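Local coordinates for sigma regulatory family protein-PP2C phosphatase (Chlamydia trachomatis serovar L2, PDB 6MAB) that probably acts as a membrane-bound phosphatase in sigma-factor regulation, with a periplasmic part, the piece described here, that serves as its sensor domain and is implicated in TCA-cycle regulation, at residues Q30-N35 against F113-R118; I75-K80 against V88-R93; G84-V89 against N100-I105; L127-T132 against V145-S150. All blocks are in the same frame, centred on the assembly; numbering follows the deposited sequence.

Contact 1 (Q30-N35 against F113-R118); sequences QTIPLN and FLATLR
N35 lies over the ring of F113 and reaches past it to the strand backbone, a useful example of one asparagine carrying both the packing and the polar half of a contact. Its CB stands over a face of the F113 ring, 4.1 Å from the ring centroid, in a CH-pi contact. One bond further out, N35 CG, anti to the carbonyl carbon (chi1 -58°), is thereby set against the ring, 3.3 Å from F113 CD1, and the amide plane leans by only 31° against it. At the tip the two branches part. N35 OD1 stays against the ring, 3.4 Å from F113 CD1, with the methyl of A115 near it as well, and is buried without a polar partner in the model. N35 ND2 donates to the backbone, 3.0 Å from L114 O, arriving from above the carbonyl plane. A second bond from ND2, to T132 OG1, helps fix the rotation of the amide.

Beside it, the methyl of A115 meets P33, CB to CB at 3.8 Å, and I32 adds CG2 to the same methyl at 4.1 Å. P33 is the centre of an inverse gamma turn, closed by L34 N on I32 O at 2.8 Å, which turns the chain between helix 2-31 and helix 35-45. The contact thus sets this break between helices against strand 113-119, an outermost strand of the five-stranded sheet. Strand 126-135, the neighbour of strand 113-119, sends L130 against N35 and A115, while L155 of helix 153-160 packs on I32.

Contact 2 (I75-K80 against V88-R93); sequences ISLVKK and VVASSR
Strand segments 75-80 and 88-91 run antiparallel, their axes approaching to 4.6 Å, and a classic beta bulge, in which V89 and A90 both face L77, shifts the register by one residue. L77 O takes V89 N at 2.9 Å and, more weakly, A90 N, while L77 N binds A90 O.

Just after the end of strand 86-91, S92 continues the pairing with its side chain. S92 OG sits between its own backbone N and carbonyl carbon (chi1 66°), where it accepts from I75 N at 2.9 Å, in a nearly straight bond of 168°; S92 N returns one to I75 O. The hydroxyls of S76 and S91 meet on one face of the sheet, OG to OG at 2.7 Å. S91 OG also accepts from R93 N at 2.9 Å, forming an ST turn, and S76 OG has a further partner in E74. At the bulge, V89 turns CG1 to K79 CB at 3.7 Å.

The hairpin forms one border of the five-stranded sheet, with strand 142-151 on the other side of strand 74-80. Helix 58-68 covers A90, and F42 of helix 35-45 lies on I75 and L77.

Contact 3 (G84-V89 against N100-I105); sequences GNFRVV and NYNQEI
N85 and F86 are both held by the amide of N102, which uses its two branches on successive residues. N85 OD1 accepts from N102 ND2 at 3.0 Å, the donor standing above the carbonyl plane of the N85 amide. At F86 the other branch takes over: F86 N points almost straight at N102 OD1, 2.7 Å away, with an N-H...O angle of 169°. The F86 carbonyl adds a backbone bond, F86 O accepting from Y101 N at 2.9 Å. The F86 ring receives I105, whose side chain crosses it at about a right angle and sets CG2 over one face, 3.9 Å from the centroid and offset toward the rim. R87 makes a single backbone bridge with N100 and sends its NE to G98 O. V88, last in the series, holds CG2 anti to its carbonyl carbon, which places this methyl over the centre of the Y101 ring, 3.5 Å from the centroid and only 5° off the ring normal. E104 CG covers the centre of the opposite face, so the ring is sandwiched between aliphatic carbons, while its hydroxyl bonds to E74 and Q96.

On the loop side, N100 OD1 accepts from N102 N at 3.0 Å. This Asx turn leads into a short helical bend at 102-104. Strand order 2-1-5-4-3 is consistent with a PAS-like sensor fold of the Cache type; here the long connection between the second and third strands folds back on strand 86-91.

Contact 4 (L127-T132 against V145-S150); sequences LAVLQT and VLYTLS
V129 and L149 run alongside each other in the same direction and give the contact its close hydrocarbon packing: V129 CG2 is 3.7 Å from L149 CD2. On the same face Q131 keeps beside Y147, its chain extended beyond CG, and brings NE2 to 3.5 Å from Y147 CE2, with amide and ring planes 36° apart. The buried amide has its polar needs met elsewhere, NE2 giving to E104 O and OE1 accepting from F106 N. Y101 adds an edge-to-face contact with the Y147 ring.

Between the two faces runs a regular antiparallel ladder, the pairing of a beta hairpin: A128 with S150, L130 with T148 and T132 with L146 each exchange two backbone hydrogen bonds. The straightest is L130 N to T148 O, 3.0 Å at 172°. Strands 113-119 and 74-80 extend the sheet beyond this hairpin on either side, which places it in the interior of the five-stranded order.

On the other face, helix 35-45 covers one part, with I38 on L130 and L39 on T132 and L146. The looser part is the end with A128, T148 and S150. The first torsion of T148 (chi1 57°) turns OG1 toward L130, 3.3 Å from L130 CB, where it also meets a water at 2.8 Å. That water donates to A128 O at 3.0 Å and so joins the strands, and S150 beyond it is partly exposed.

From the N terminus, the long helix 2-31 ends in the turn that opens contact 1, whose loop closes only at strand 113-119. Contacts 2 and 3 both fall within that span. They interlock, since contact 3 begins before contact 2 has closed, and they share V88 and V89: strand 86-91 is tied to strand 74-80 on one edge and to the loop 100-105 on the other. Contact 4 follows in series as a hairpin and fills the middle of the sheet, bonded through its backbone to contact 1 on one flank and contact 2 on the other. Contact 3 reaches it as well, through E104 and Q131, so the excursion is fastened to the central strands.

Contact 1 (Q30-N35 against F113-R118)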
loop_
_atom_site.group_PDB
_atom_site.type_symbol
_atom_site.label_atom_id
_atom_site.label_comp_id
_atom_site.label_asym_id
_atom_site.label_seq_id
_atom_site.Cartn_x
_atom_site.Cartn_y
_atom_site.Cartn_z
ATOM N N GLN A 30 -4.623 10.979 -4.448
ATOM C CA GLN A 30 -5.967 11.524 -4.501
ATOM C C GLN A 30 -7.039 10.505 -4.121
ATOM O O GLN A 30 -8.141 10.903 -3.711
ATOM C CB GLN A 30 -6.235 12.064 -5.905
ATOM C CG GLN A 30 -5.337 13.235 -6.294
ATOM C CD GLN A 30 -5.390 14.356 -5.259
ATOM O OE1 GLN A 30 -4.361 14.821 -4.776
ATOM N NE2 GLN A 30 -6.601 14.771 -4.898
ATOM N N THR A 31 -6.728 9.203 -4.187
ATOM C CA THR A 31 -7.735 8.161 -4.048
ATOM C C THR A 31 -7.583 7.282 -2.810
ATOM O O THR A 31 -8.586 6.749 -2.335
ATOM C CB THR A 31 -7.718 7.250 -5.283
ATOM O OG1 THR A 31 -6.398 6.748 -5.490
ATOM C CG2 THR A 31 -8.145 8.018 -6.517
ATOM N N ILE A 32 -6.379 7.109 -2.270
ATOM C CA ILE A 32 -6.215 6.222 -1.110
ATOM C C ILE A 32 -6.469 6.893 0.244
ATOM O O ILE A 32 -7.271 6.366 1.041
ATOM C CB ILE A 32 -4.826 5.574 -1.138
ATOM C CG1 ILE A 32 -4.679 4.688 -2.378
ATOM C CG2 ILE A 32 -4.600 4.751 0.139
ATOM C CD1 ILE A 32 -5.621 3.533 -2.467
ATOM N N PRO A 33 -5.808 8.026 0.591
ATOM C CA PRO A 33 -5.847 8.529 1.975
ATOM C C PRO A 33 -7.080 9.380 2.265
ATOM O O PRO A 33 -6.991 10.579 2.578
ATOM C CB PRO A 33 -4.535 9.314 2.061
ATOM C CG PRO A 33 -4.396 9.926 0.691
ATOM C CD PRO A 33 -4.921 8.853 -0.253
ATOM N N LEU A 34 -8.246 8.739 2.187
ATOM C CA LEU A 34 -9.548 9.371 2.403
ATOM C C LEU A 34 -10.062 9.186 3.836
ATOM O O LEU A 34 -11.288 9.200 4.072
ATOM C CB LEU A 34 -10.548 8.824 1.399
ATOM C CG LEU A 34 -10.148 9.032 -0.071
ATOM C CD1 LEU A 34 -11.219 8.462 -0.999
ATOM C CD2 LEU A 34 -9.878 10.506 -0.380
ATOM N N ASN A 35 -9.128 9.101 4.790
ATOM C CA ASN A 35 -9.444 8.899 6.196
ATOM C C ASN A 35 -10.463 9.902 6.713
ATOM O O ASN A 35 -11.410 9.526 7.413
ATOM C CB ASN A 35 -8.172 8.977 7.012
ATOM C CG ASN A 35 -7.136 7.948 6.570
ATOM O OD1 ASN A 35 -6.620 8.014 5.447
ATOM N ND2 ASN A 35 -6.826 6.996 7.455
ATOM N N PHE A 113 -3.830 10.045 11.507
ATOM C CA PHE A 113 -4.254 8.882 10.743
ATOM C C PHE A 113 -3.072 8.382 9.924
ATOM O O PHE A 113 -2.045 9.056 9.790
ATOM C CB PHE A 113 -5.431 9.201 9.793
ATOM C CG PHE A 113 -5.076 10.166 8.711
ATOM C CD1 PHE A 113 -4.572 9.714 7.511
ATOM C CD2 PHE A 113 -5.272 11.526 8.884
ATOM C CE1 PHE A 113 -4.233 10.613 6.493
ATOM C CE2 PHE A 113 -4.944 12.429 7.870
ATOM C CZ PHE A 113 -4.424 11.979 6.693
ATOM N N LEU A 114 -3.252 7.198 9.349
ATOM C CA LEU A 114 -2.339 6.723 8.323
ATOM C C LEU A 114 -3.127 5.996 7.249
ATOM O O LEU A 114 -4.239 5.500 7.475
ATOM C CB LEU A 114 -1.246 5.810 8.885
ATOM C CG LEU A 114 -1.661 4.496 9.533
ATOM C CD1 LEU A 114 -1.967 3.376 8.539
ATOM C CD2 LEU A 114 -0.522 4.064 10.494
ATOM N N ALA A 115 -2.520 5.919 6.074
ATOM C CA ALA A 115 -3.067 5.156 4.958
ATOM C C ALA A 115 -1.919 4.438 4.273
ATOM O O ALA A 115 -0.899 5.056 3.966
ATOM C CB ALA A 115 -3.797 6.062 3.970
ATOM N N THR A 116 -2.065 3.143 4.040
ATOM C CA THR A 116 -0.988 2.400 3.403
ATOM C C THR A 116 -1.591 1.250 2.616
ATOM O O THR A 116 -2.806 1.079 2.573
ATOM C CB THR A 116 0.036 1.957 4.436
ATOM O OG1 THR A 116 1.198 1.447 3.775
ATOM C CG2 THR A 116 -0.539 0.940 5.408
ATOM N N LEU A 117 -0.727 0.516 1.923
ATOM C CA LEU A 117 -1.131 -0.671 1.180
ATOM C C LEU A 117 -0.489 -1.898 1.794
ATOM O O LEU A 117 0.691 -1.870 2.161
ATOM C CB LEU A 117 -0.712 -0.567 -0.274
ATOM C CG LEU A 117 -1.275 0.635 -1.034
ATOM C CD1 LEU A 117 -0.686 0.697 -2.441
ATOM C CD2 LEU A 117 -2.775 0.592 -1.104
ATOM N N ARG A 118 -1.278 -2.980 1.891
ATOM C CA ARG A 118 -0.801 -4.272 2.384
ATOM C C ARG A 118 -1.424 -5.366 1.529
ATOM O O ARG A 118 -2.537 -5.236 1.020
ATOM C CB ARG A 118 -1.151 -4.535 3.866
ATOM C CG ARG A 118 -0.555 -3.520 4.859
ATOM C CD ARG A 118 0.969 -3.581 4.852
ATOM N NE ARG A 118 1.590 -2.514 5.665
ATOM C CZ ARG A 118 1.916 -2.657 6.936
ATOM N NH1 ARG A 118 1.677 -3.803 7.558
ATOM N NH2 ARG A 118 2.507 -1.666 7.587
#

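Contact 2 (I75-K80 against V88-R93)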
loop_
_atom_site.group_PDB
_atom_site.type_symbol
_atom_site.label_atom_id
_atom_site.label_comp_id
_atom_site.label_asym_id
_atom_site.label_seq_id
_atom_site.Cartn_x
_atom_site.Cartn_y
_atom_site.Cartn_z
ATOM N N ILE A 75 -14.811 -2.554 7.937
ATOM C CA ILE A 75 -14.689 -1.347 8.734
ATOM C C ILE A 75 -14.907 -1.726 10.195
ATOM O O ILE A 75 -15.898 -2.384 10.529
ATOM C CB ILE A 75 -15.672 -0.255 8.268
ATOM C CG1 ILE A 75 -15.565 0.940 9.188
ATOM C CG2 ILE A 75 -17.088 -0.775 8.253
ATOM C CD1 ILE A 75 -16.170 2.180 8.585
ATOM N N SER A 76 -13.949 -1.352 11.057
ATOM C CA SER A 76 -13.939 -1.768 12.456
ATOM C C SER A 76 -13.641 -0.601 13.389
ATOM O O SER A 76 -12.781 0.229 13.105
ATOM C CB SER A 76 -12.888 -2.862 12.703
ATOM O OG SER A 76 -13.229 -4.051 12.020
ATOM N N LEU A 77 -14.349 -0.579 14.514
ATOM C CA LEU A 77 -14.010 0.258 15.649
ATOM C C LEU A 77 -13.170 -0.567 16.600
ATOM O O LEU A 77 -13.635 -1.599 17.114
ATOM C CB LEU A 77 -15.254 0.745 16.371
ATOM C CG LEU A 77 -16.131 1.839 15.814
ATOM C CD1 LEU A 77 -17.265 2.050 16.825
ATOM C CD2 LEU A 77 -15.308 3.106 15.608
ATOM N N VAL A 78 -11.953 -0.100 16.843
ATOM C CA VAL A 78 -10.952 -0.816 17.619
ATOM C C VAL A 78 -10.707 -0.015 18.885
ATOM O O VAL A 78 -10.191 1.105 18.833
ATOM C CB VAL A 78 -9.660 -1.018 16.818
ATOM C CG1 VAL A 78 -8.677 -1.946 17.594
ATOM C CG2 VAL A 78 -9.987 -1.595 15.459
ATOM N N LYS A 79 -11.080 -0.584 20.031
ATOM C CA LYS A 79 -10.919 0.121 21.291
ATOM C C LYS A 79 -9.463 0.045 21.720
ATOM O O LYS A 79 -8.824 -1.003 21.611
ATOM C CB LYS A 79 -11.815 -0.492 22.368
ATOM C CG LYS A 79 -11.651 0.124 23.726
ATOM C CD LYS A 79 -12.538 -0.575 24.746
ATOM C CE LYS A 79 -12.361 0.019 26.133
ATOM N NZ LYS A 79 -12.804 1.444 26.178
ATOM N N LYS A 80 -8.933 1.158 22.200
ATOM C CA LYS A 80 -7.662 1.144 22.906
ATOM C C LYS A 80 -7.978 0.911 24.378
ATOM O O LYS A 80 -8.523 1.788 25.055
ATOM C CB LYS A 80 -6.891 2.442 22.687
ATOM C CG LYS A 80 -5.444 2.397 23.179
ATOM C CD LYS A 80 -4.804 3.768 23.025
ATOM C CE LYS A 80 -3.354 3.799 23.482
ATOM N NZ LYS A 80 -2.825 5.187 23.348
ATOM N N VAL A 88 -11.093 -5.311 18.838
ATOM C CA VAL A 88 -12.219 -4.968 17.974
ATOM C C VAL A 88 -13.500 -5.009 18.791
ATOM O O VAL A 88 -13.882 -6.058 19.323
ATOM C CB VAL A 88 -12.321 -5.914 16.771
ATOM C CG1 VAL A 88 -13.516 -5.545 15.935
ATOM C CG2 VAL A 88 -11.051 -5.883 15.908
ATOM N N VAL A 89 -14.186 -3.874 18.883
ATOM C CA VAL A 89 -15.451 -3.817 19.612
ATOM C C VAL A 89 -16.654 -3.598 18.707
ATOM O O VAL A 89 -17.793 -3.688 19.194
ATOM C CB VAL A 89 -15.417 -2.750 20.726
ATOM C CG1 VAL A 89 -14.362 -3.112 21.771
ATOM C CG2 VAL A 89 -15.149 -1.370 20.166
ATOM N N ALA A 90 -16.450 -3.322 17.422
ATOM C CA ALA A 90 -17.527 -3.336 16.443
ATOM C C ALA A 90 -16.897 -3.478 15.064
ATOM O O ALA A 90 -15.849 -2.885 14.801
ATOM C CB ALA A 90 -18.376 -2.066 16.523
ATOM N N SER A 91 -17.521 -4.285 14.199
ATOM C CA SER A 91 -17.008 -4.488 12.850
ATOM C C SER A 91 -18.125 -4.854 11.877
ATOM O O SER A 91 -19.075 -5.560 12.232
ATOM C CB SER A 91 -15.957 -5.599 12.820
ATOM O OG SER A 91 -15.365 -5.670 11.532
ATOM N N SER A 92 -17.994 -4.370 10.644
ATOM C CA SER A 92 -18.811 -4.873 9.544
ATOM C C SER A 92 -18.503 -6.326 9.232
ATOM O O SER A 92 -19.304 -6.977 8.552
ATOM C CB SER A 92 -18.590 -4.030 8.288
ATOM O OG SER A 92 -17.266 -4.169 7.809
ATOM N N ARG A 93 -17.351 -6.832 9.686
ATOM C CA ARG A 93 -16.989 -8.250 9.583
ATOM C C ARG A 93 -17.274 -8.880 10.934
ATOM O O ARG A 93 -16.455 -8.793 11.852
ATOM C CB ARG A 93 -15.522 -8.444 9.216
ATOM C CG ARG A 93 -15.212 -8.419 7.738
ATOM C CD ARG A 93 -13.706 -8.456 7.505
ATOM N NE ARG A 93 -13.133 -9.795 7.572
ATOM C CZ ARG A 93 -11.824 -10.043 7.599
ATOM N NH1 ARG A 93 -10.943 -9.045 7.582
ATOM N NH2 ARG A 93 -11.390 -11.289 7.653
#

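Contact 3 (G84-V89 against N100-I105)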
loop_
_atom_site.group_PDB
_atom_site.type_symbol
_atom_site.label_atom_id
_atom_site.label_comp_id
_atom_site.label_asym_id
_atom_site.label_seq_id
_atom_site.Cartn_x
_atom_site.Cartn_y
_atom_site.Cartn_z
ATOM N N GLY A 84 -3.326 -0.445 27.037
ATOM C CA GLY A 84 -2.701 -0.148 25.765
ATOM C C GLY A 84 -2.964 -1.160 24.669
ATOM O O GLY A 84 -2.587 -0.907 23.518
ATOM N N ASN A 85 -3.588 -2.294 24.986
ATOM C CA ASN A 85 -3.945 -3.283 23.979
ATOM C C ASN A 85 -5.142 -2.804 23.163
ATOM O O ASN A 85 -5.994 -2.052 23.651
ATOM C CB ASN A 85 -4.282 -4.624 24.632
ATOM C CG ASN A 85 -3.080 -5.275 25.307
ATOM O OD1 ASN A 85 -1.949 -5.165 24.838
ATOM N ND2 ASN A 85 -3.329 -5.962 26.410
ATOM N N PHE A 86 -5.211 -3.271 21.918
ATOM C CA PHE A 86 -6.292 -2.929 20.998
ATOM C C PHE A 86 -7.218 -4.119 20.797
ATOM O O PHE A 86 -6.758 -5.258 20.636
ATOM C CB PHE A 86 -5.731 -2.488 19.642
ATOM C CG PHE A 86 -5.075 -1.139 19.673
ATOM C CD1 PHE A 86 -5.833 0.004 19.556
ATOM C CD2 PHE A 86 -3.709 -1.021 19.822
ATOM C CE1 PHE A 86 -5.238 1.260 19.581
ATOM C CE2 PHE A 86 -3.109 0.228 19.852
ATOM C CZ PHE A 86 -3.886 1.369 19.734
ATOM N N ARG A 87 -8.521 -3.862 20.799
ATOM C CA ARG A 87 -9.505 -4.928 20.650
ATOM C C ARG A 87 -10.663 -4.461 19.775
ATOM O O ARG A 87 -11.166 -3.349 19.952
ATOM C CB ARG A 87 -10.023 -5.370 22.009
ATOM C CG ARG A 87 -10.863 -6.615 21.965
ATOM C CD ARG A 87 -11.421 -6.931 23.342
ATOM N NE ARG A 87 -12.008 -8.263 23.383
ATOM C CZ ARG A 87 -12.948 -8.643 24.240
ATOM N NH1 ARG A 87 -13.438 -7.784 25.129
ATOM N NH2 ARG A 87 -13.411 -9.886 24.198
ATOM N N VAL A 88 -11.093 -5.311 18.838
ATOM C CA VAL A 88 -12.219 -4.968 17.974
ATOM C C VAL A 88 -13.500 -5.009 18.791
ATOM O O VAL A 88 -13.882 -6.058 19.323
ATOM C CB VAL A 88 -12.321 -5.914 16.771
ATOM C CG1 VAL A 88 -13.516 -5.545 15.935
ATOM C CG2 VAL A 88 -11.051 -5.883 15.908
ATOM N N VAL A 89 -14.186 -3.874 18.883
ATOM C CA VAL A 89 -15.451 -3.817 19.612
ATOM C C VAL A 89 -16.654 -3.598 18.707
ATOM O O VAL A 89 -17.793 -3.688 19.194
ATOM C CB VAL A 89 -15.417 -2.750 20.726
ATOM C CG1 VAL A 89 -14.362 -3.112 21.771
ATOM C CG2 VAL A 89 -15.149 -1.370 20.166
ATOM N N ASN A 100 -8.243 -9.461 19.391
ATOM C CA ASN A 100 -7.114 -8.594 19.701
ATOM C C ASN A 100 -6.463 -8.117 18.406
ATOM O O ASN A 100 -6.195 -8.914 17.505
ATOM C CB ASN A 100 -6.087 -9.318 20.549
ATOM C CG ASN A 100 -4.848 -8.481 20.760
ATOM O OD1 ASN A 100 -3.996 -8.384 19.877
ATOM N ND2 ASN A 100 -4.756 -7.843 21.918
ATOM N N TYR A 101 -6.211 -6.818 18.311
ATOM C CA TYR A 101 -5.733 -6.207 17.075
ATOM C C TYR A 101 -4.400 -5.489 17.288
ATOM O O TYR A 101 -4.051 -4.562 16.555
ATOM C CB TYR A 101 -6.795 -5.250 16.535
ATOM C CG TYR A 101 -7.488 -5.675 15.263
ATOM C CD1 TYR A 101 -7.733 -7.004 14.987
ATOM C CD2 TYR A 101 -7.895 -4.728 14.335
ATOM C CE1 TYR A 101 -8.366 -7.389 13.828
ATOM C CE2 TYR A 101 -8.533 -5.096 13.164
ATOM C CZ TYR A 101 -8.770 -6.451 12.923
ATOM O OH TYR A 101 -9.395 -6.854 11.768
ATOM N N ASN A 102 -3.623 -5.921 18.280
ATOM C CA ASN A 102 -2.328 -5.289 18.519
ATOM C C ASN A 102 -1.434 -5.366 17.291
ATOM O O ASN A 102 -0.717 -4.411 16.977
ATOM C CB ASN A 102 -1.617 -5.953 19.698
ATOM C CG ASN A 102 -2.217 -5.579 21.030
ATOM O OD1 ASN A 102 -3.065 -4.692 21.116
ATOM N ND2 ASN A 102 -1.750 -6.229 22.088
ATOM N N GLN A 103 -1.413 -6.517 16.615
ATOM C CA GLN A 103 -0.544 -6.661 15.453
ATOM C C GLN A 103 -1.073 -5.884 14.262
ATOM O O GLN A 103 -0.292 -5.516 13.384
ATOM C CB GLN A 103 -0.409 -8.122 15.052
ATOM C CG GLN A 103 0.993 -8.682 15.183
ATOM C CD GLN A 103 1.365 -8.938 16.613
ATOM O OE1 GLN A 103 1.200 -8.070 17.470
ATOM N NE2 GLN A 103 1.863 -10.138 16.890
ATOM N N GLU A 104 -2.377 -5.637 14.219
ATOM C CA GLU A 104 -3.000 -5.002 13.066
ATOM C C GLU A 104 -2.896 -3.480 13.121
ATOM O O GLU A 104 -2.965 -2.815 12.079
ATOM C CB GLU A 104 -4.478 -5.423 12.985
ATOM C CG GLU A 104 -4.750 -6.840 12.473
ATOM C CD GLU A 104 -4.588 -7.953 13.524
ATOM O OE1 GLU A 104 -4.209 -7.688 14.692
ATOM O OE2 GLU A 104 -4.863 -9.117 13.165
ATOM N N ILE A 105 -2.775 -2.907 14.308
ATOM C CA ILE A 105 -2.762 -1.453 14.465
ATOM C C ILE A 105 -1.320 -0.984 14.439
ATOM O O ILE A 105 -0.501 -1.451 15.226
ATOM C CB ILE A 105 -3.438 -1.034 15.781
ATOM C CG1 ILE A 105 -4.916 -1.416 15.801
ATOM C CG2 ILE A 105 -3.280 0.477 16.044
ATOM C CD1 ILE A 105 -5.770 -0.815 14.717
#

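Contact 4 (L127-T132 against V145-S150)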
loop_
_atom_site.group_PDB
_atom_site.type_symbol
_atom_site.label_atom_id
_atom_site.label_comp_id
_atom_site.label_asym_id
_atom_site.label_seq_id
_atom_site.Cartn_x
_atom_site.Cartn_y
_atom_site.Cartn_z
ATOM N N LEU A 127 -4.805 -4.464 -0.348
ATOM C CA LEU A 127 -5.783 -3.701 0.403
ATOM C C LEU A 127 -5.220 -2.344 0.785
ATOM O O LEU A 127 -4.048 -2.220 1.145
ATOM C CB LEU A 127 -6.169 -4.426 1.670
ATOM C CG LEU A 127 -6.781 -5.813 1.501
ATOM C CD1 LEU A 127 -6.888 -6.542 2.838
ATOM C CD2 LEU A 127 -8.135 -5.678 0.831
ATOM N N ALA A 128 -6.075 -1.329 0.706
ATOM C CA ALA A 128 -5.802 -0.058 1.344
ATOM C C ALA A 128 -6.172 -0.181 2.808
ATOM O O ALA A 128 -7.335 -0.423 3.139
ATOM C CB ALA A 128 -6.625 1.035 0.682
ATOM N N VAL A 129 -5.182 -0.022 3.669
ATOM C CA VAL A 129 -5.344 -0.122 5.112
ATOM C C VAL A 129 -5.323 1.296 5.645
ATOM O O VAL A 129 -4.283 1.958 5.600
ATOM C CB VAL A 129 -4.232 -0.958 5.744
ATOM C CG1 VAL A 129 -4.444 -1.089 7.240
ATOM C CG2 VAL A 129 -4.144 -2.333 5.065
ATOM N N LEU A 130 -6.465 1.748 6.137
ATOM C CA LEU A 130 -6.620 3.090 6.687
ATOM C C LEU A 130 -6.908 2.986 8.177
ATOM O O LEU A 130 -7.780 2.221 8.596
ATOM C CB LEU A 130 -7.743 3.835 5.986
ATOM C CG LEU A 130 -7.318 4.571 4.725
ATOM C CD1 LEU A 130 -6.771 3.623 3.663
ATOM C CD2 LEU A 130 -8.467 5.391 4.160
ATOM N N GLN A 131 -6.125 3.706 8.972
ATOM C CA GLN A 131 -6.288 3.756 10.413
ATOM C C GLN A 131 -6.387 5.203 10.834
ATOM O O GLN A 131 -5.535 6.008 10.444
ATOM C CB GLN A 131 -5.116 3.056 11.098
ATOM C CG GLN A 131 -5.034 1.615 10.657
ATOM C CD GLN A 131 -3.897 0.820 11.301
ATOM O OE1 GLN A 131 -3.283 1.247 12.283
ATOM N NE2 GLN A 131 -3.641 -0.362 10.752
ATOM N N THR A 132 -7.431 5.523 11.595
ATOM C CA THR A 132 -7.705 6.883 12.034
ATOM C C THR A 132 -7.967 6.916 13.536
ATOM O O THR A 132 -8.808 6.164 14.041
ATOM C CB THR A 132 -8.891 7.431 11.263
ATOM O OG1 THR A 132 -8.584 7.397 9.868
ATOM C CG2 THR A 132 -9.213 8.871 11.698
ATOM N N VAL A 145 -9.357 3.333 17.413
ATOM C CA VAL A 145 -8.954 3.528 16.029
ATOM C C VAL A 145 -10.087 3.067 15.127
ATOM O O VAL A 145 -10.687 2.019 15.369
ATOM C CB VAL A 145 -7.653 2.760 15.722
ATOM C CG1 VAL A 145 -7.325 2.810 14.218
ATOM C CG2 VAL A 145 -6.511 3.349 16.546
ATOM N N LEU A 146 -10.410 3.871 14.109
ATOM C CA LEU A 146 -11.302 3.446 13.031
ATOM C C LEU A 146 -10.435 2.808 11.952
ATOM O O LEU A 146 -9.580 3.473 11.348
ATOM C CB LEU A 146 -12.094 4.619 12.468
ATOM C CG LEU A 146 -13.075 4.229 11.356
ATOM C CD1 LEU A 146 -14.130 3.269 11.880
ATOM C CD2 LEU A 146 -13.760 5.460 10.774
ATOM N N TYR A 147 -10.622 1.498 11.759
ATOM C CA TYR A 147 -9.793 0.650 10.923
ATOM C C TYR A 147 -10.608 0.214 9.707
ATOM O O TYR A 147 -11.675 -0.381 9.865
ATOM C CB TYR A 147 -9.363 -0.542 11.772
ATOM C CG TYR A 147 -8.512 -1.606 11.111
ATOM C CD1 TYR A 147 -9.090 -2.620 10.377
ATOM C CD2 TYR A 147 -7.133 -1.620 11.282
ATOM C CE1 TYR A 147 -8.301 -3.626 9.788
ATOM C CE2 TYR A 147 -6.343 -2.616 10.698
ATOM C CZ TYR A 147 -6.938 -3.612 9.966
ATOM O OH TYR A 147 -6.175 -4.616 9.397
ATOM N N THR A 148 -10.125 0.523 8.499
ATOM C CA THR A 148 -10.814 0.101 7.284
ATOM C C THR A 148 -9.854 -0.591 6.318
ATOM O O THR A 148 -8.660 -0.254 6.222
ATOM C CB THR A 148 -11.534 1.244 6.562
ATOM O OG1 THR A 148 -10.609 2.266 6.242
ATOM C CG2 THR A 148 -12.640 1.828 7.427
ATOM N N LEU A 149 -10.409 -1.591 5.632
ATOM C CA LEU A 149 -9.757 -2.340 4.563
ATOM C C LEU A 149 -10.604 -2.233 3.302
ATOM O O LEU A 149 -11.797 -2.553 3.329
ATOM C CB LEU A 149 -9.603 -3.815 4.940
ATOM C CG LEU A 149 -8.851 -4.170 6.217
ATOM C CD1 LEU A 149 -8.891 -5.683 6.441
ATOM C CD2 LEU A 149 -7.404 -3.675 6.196
ATOM N N SER A 150 -9.986 -1.784 2.213
ATOM C CA SER A 150 -10.636 -1.594 0.924
ATOM C C SER A 150 -9.831 -2.294 -0.177
ATOM O O SER A 150 -8.609 -2.111 -0.279
ATOM C CB SER A 150 -10.771 -0.061 0.646
ATOM O OG SER A 150 -11.051 0.222 -0.703
HETATM O O HOH W 1 -9.681 1.364 3.775
#